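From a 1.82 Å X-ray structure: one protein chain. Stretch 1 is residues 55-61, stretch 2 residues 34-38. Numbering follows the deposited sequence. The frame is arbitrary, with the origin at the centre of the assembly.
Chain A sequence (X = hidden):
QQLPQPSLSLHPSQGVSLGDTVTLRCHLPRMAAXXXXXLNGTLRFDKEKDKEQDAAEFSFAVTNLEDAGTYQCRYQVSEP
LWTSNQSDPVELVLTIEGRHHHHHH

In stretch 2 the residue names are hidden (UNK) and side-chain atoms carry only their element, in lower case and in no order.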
# COMPACT_ATOMS: atom_id res chain seq x y z
N ALA A 55 -15.73 10.58 1.55
CA ALA A 55 -15.21 9.48 0.72
C ALA A 55 -13.96 9.89 -0.06
O ALA A 55 -13.71 11.08 -0.28
CB ALA A 55 -16.30 9.02 -0.27
N ALA A 56 -13.16 8.90 -0.46
CA ALA A 56 -12.12 9.10 -1.46
C ALA A 56 -12.65 8.39 -2.69
O ALA A 56 -13.22 7.32 -2.55
CB ALA A 56 -10.81 8.45 -1.03
N GLU A 57 -12.49 8.98 -3.86
CA GLU A 57 -12.95 8.36 -5.10
C GLU A 57 -11.75 8.06 -5.96
O GLU A 57 -10.86 8.91 -6.11
CB GLU A 57 -13.89 9.30 -5.87
CG GLU A 57 -15.28 9.36 -5.28
CD GLU A 57 -16.29 10.01 -6.21
OE1 GLU A 57 -15.88 10.67 -7.19
OE2 GLU A 57 -17.50 9.84 -5.96
N PHE A 58 -11.72 6.85 -6.52
CA PHE A 58 -10.67 6.47 -7.45
C PHE A 58 -11.37 6.33 -8.78
O PHE A 58 -12.15 5.39 -8.97
CB PHE A 58 -10.06 5.12 -7.04
CG PHE A 58 -9.45 5.12 -5.67
CD1 PHE A 58 -8.09 5.40 -5.49
CD2 PHE A 58 -10.23 4.87 -4.54
CE1 PHE A 58 -7.52 5.41 -4.23
CE2 PHE A 58 -9.68 4.89 -3.26
CZ PHE A 58 -8.33 5.16 -3.11
N SER A 59 -11.11 7.24 -9.71
CA SER A 59 -11.74 7.16 -11.02
C SER A 59 -10.66 6.86 -12.02
O SER A 59 -9.60 7.52 -12.00
CB SER A 59 -12.44 8.47 -11.39
OG SER A 59 -13.52 8.73 -10.53
N PHE A 60 -10.90 5.87 -12.88
CA PHE A 60 -9.91 5.49 -13.89
C PHE A 60 -10.56 4.87 -15.12
O PHE A 60 -11.72 4.38 -15.07
CB PHE A 60 -8.84 4.56 -13.32
CG PHE A 60 -9.37 3.32 -12.64
CD1 PHE A 60 -9.49 2.12 -13.35
CD2 PHE A 60 -9.72 3.34 -11.29
CE1 PHE A 60 -9.97 0.97 -12.73
CE2 PHE A 60 -10.20 2.21 -10.67
CZ PHE A 60 -10.31 1.02 -11.37
N ALA A 61 -9.83 4.91 -16.22
CA ALA A 61 -10.32 4.28 -17.44
C ALA A 61 -10.02 2.79 -17.38
O ALA A 61 -8.96 2.38 -16.89
CB ALA A 61 -9.66 4.91 -18.65
N UNK A 34 -5.20 8.26 4.79
CA UNK A 34 -4.68 7.71 3.53
C UNK A 34 -5.62 6.59 3.14
O UNK A 34 -5.89 5.73 3.95
c UNK A 34 -2.26 8.31 3.49
c UNK A 34 -2.16 8.56 0.91
c UNK A 34 -1.56 9.31 -0.09
c UNK A 34 -3.24 7.20 3.71
c UNK A 34 -0.96 9.92 2.52
c UNK A 34 -0.67 10.34 0.22
c UNK A 34 -1.86 8.87 2.24
c UNK A 34 -1.60 9.03 4.46
n UNK A 34 -0.80 9.97 3.88
c UNK A 34 -0.35 10.65 1.52
N UNK A 35 -6.13 6.62 1.91
CA UNK A 35 -7.10 5.61 1.50
C UNK A 35 -6.45 4.74 0.43
O UNK A 35 -5.78 5.28 -0.45
c UNK A 35 -8.91 7.30 1.97
c UNK A 35 -8.38 6.25 0.97
c UNK A 35 -9.44 5.18 0.71
N UNK A 36 -6.63 3.43 0.51
CA UNK A 36 -6.04 2.52 -0.47
C UNK A 36 -7.10 1.78 -1.28
O UNK A 36 -8.10 1.31 -0.70
c UNK A 36 -4.09 2.08 1.07
n UNK A 36 -2.04 1.48 2.21
c UNK A 36 -5.23 1.48 0.25
o UNK A 36 -3.70 -0.06 2.08
c UNK A 36 -3.26 1.07 1.81
N UNK A 37 -6.86 1.61 -2.57
CA UNK A 37 -7.69 0.73 -3.37
C UNK A 37 -6.87 -0.50 -3.72
O UNK A 37 -5.81 -0.37 -4.33
c UNK A 37 -9.30 1.20 -6.87
c UNK A 37 -9.20 0.59 -5.48
c UNK A 37 -8.19 1.42 -4.65
c UNK A 37 -10.60 0.55 -4.82
N UNK A 38 -7.44 -1.66 -3.42
CA UNK A 38 -6.79 -2.96 -3.60
C UNK A 38 -7.54 -3.72 -4.66
O UNK A 38 -8.79 -3.65 -4.71
c UNK A 38 -3.04 -3.34 0.93
c UNK A 38 -2.46 -4.57 0.68
c UNK A 38 -4.21 -3.02 0.22
c UNK A 38 -4.78 -3.89 -0.75
n UNK A 38 -4.99 -1.90 0.29
c UNK A 38 -3.02 -5.48 -0.28
c UNK A 38 -4.18 -5.14 -0.99
c UNK A 38 -6.03 -2.02 -0.64
c UNK A 38 -6.87 -3.77 -2.31
c UNK A 38 -5.95 -3.23 -1.27

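Position 34 carries ten side-chain atoms, nine carbons and one nitrogen. One carbon leads from the backbone into fused five- and six-membered rings, with the nitrogen in the smaller ring. That is an indole, and the residue is Trp-34. Its side chain is out of reach of stretch 1, so it plays no part in the contact, and its NE1 is hydrogen-bonded elsewhere in the structure.

Position 35 has three side-chain carbons, one of them bonded to CA and carrying the other two. A fork at the first side-chain atom with no heteroatom, where threonine would have an oxygen, identifies Val-35. Its CA-to-CB bond points toward stretch 1, and chi1 is t (-173°). CG2 lies 3.7 Å from CB of Ala-56, and CG1, itself 3.9 Å from that CB, also lies 4.0 Å from CZ of Phe-58. The backbone contributes as well, for O of Val-35 sits 3.7 Å from CZ of Phe-58, at the edge of the ring and near its plane.

Position 36 shows five side-chain atoms: three carbons in a row, the third bearing one oxygen and one nitrogen. A terminal amide on a chain of this length makes it Gln-36. The CA-to-CB bond points away from stretch 1, and no side-chain atom comes within contact distance of stretch 1. What touches is the backbone, with C of Gln-36 4.0 Å from CZ of Phe-58.

Position 37 has four carbons, forked at the second, and no heteroatom. The fork lies one bond farther out than at Val-35, which gives Leu-37. With chi1 t (-175°) and chi2 p (74°), its CD2 reaches two aromatic residues, 4.0 Å from CB of Phe-58 and 4.0 Å from CE2 of Phe-60. CB of Leu-37 lies 3.8 Å from the centroid of the Phe-58 ring and only 1° off the ring normal, a CH-pi contact almost exactly over the face.

Position 38 again has nine carbons and one nitrogen, with a single carbon leading into fused five- and six-membered rings: Trp-38. The side chain is out of reach of stretch 1. Its NE1 donates a hydrogen bond to OE1 of Gln-36, 2.9 Å long with an N-H...acceptor angle of 151°, linking two side chains of the same strand.

The contact therefore works by packing, without a hydrogen bond between the stretches. The strand axes approach to 8.4 Å and their N-to-C directions differ by 39°. Because side chains alternate along a strand, Ala-56, Phe-58 and Phe-60 point toward Val-35 and Leu-37, which point back; in the backbone register, CA of Ala-56 lies 6.8 Å from CA of Val-35, and CA of Phe-58 lies 7.6 Å from CA of Leu-37. Phe-58, with 78 Å² covered, is the largest contributor to the 246 Å² buried in total: its face receives Leu-37 while its CZ reaches the backbone of stretch 2.

Stretch 2 34-38: WVQLW
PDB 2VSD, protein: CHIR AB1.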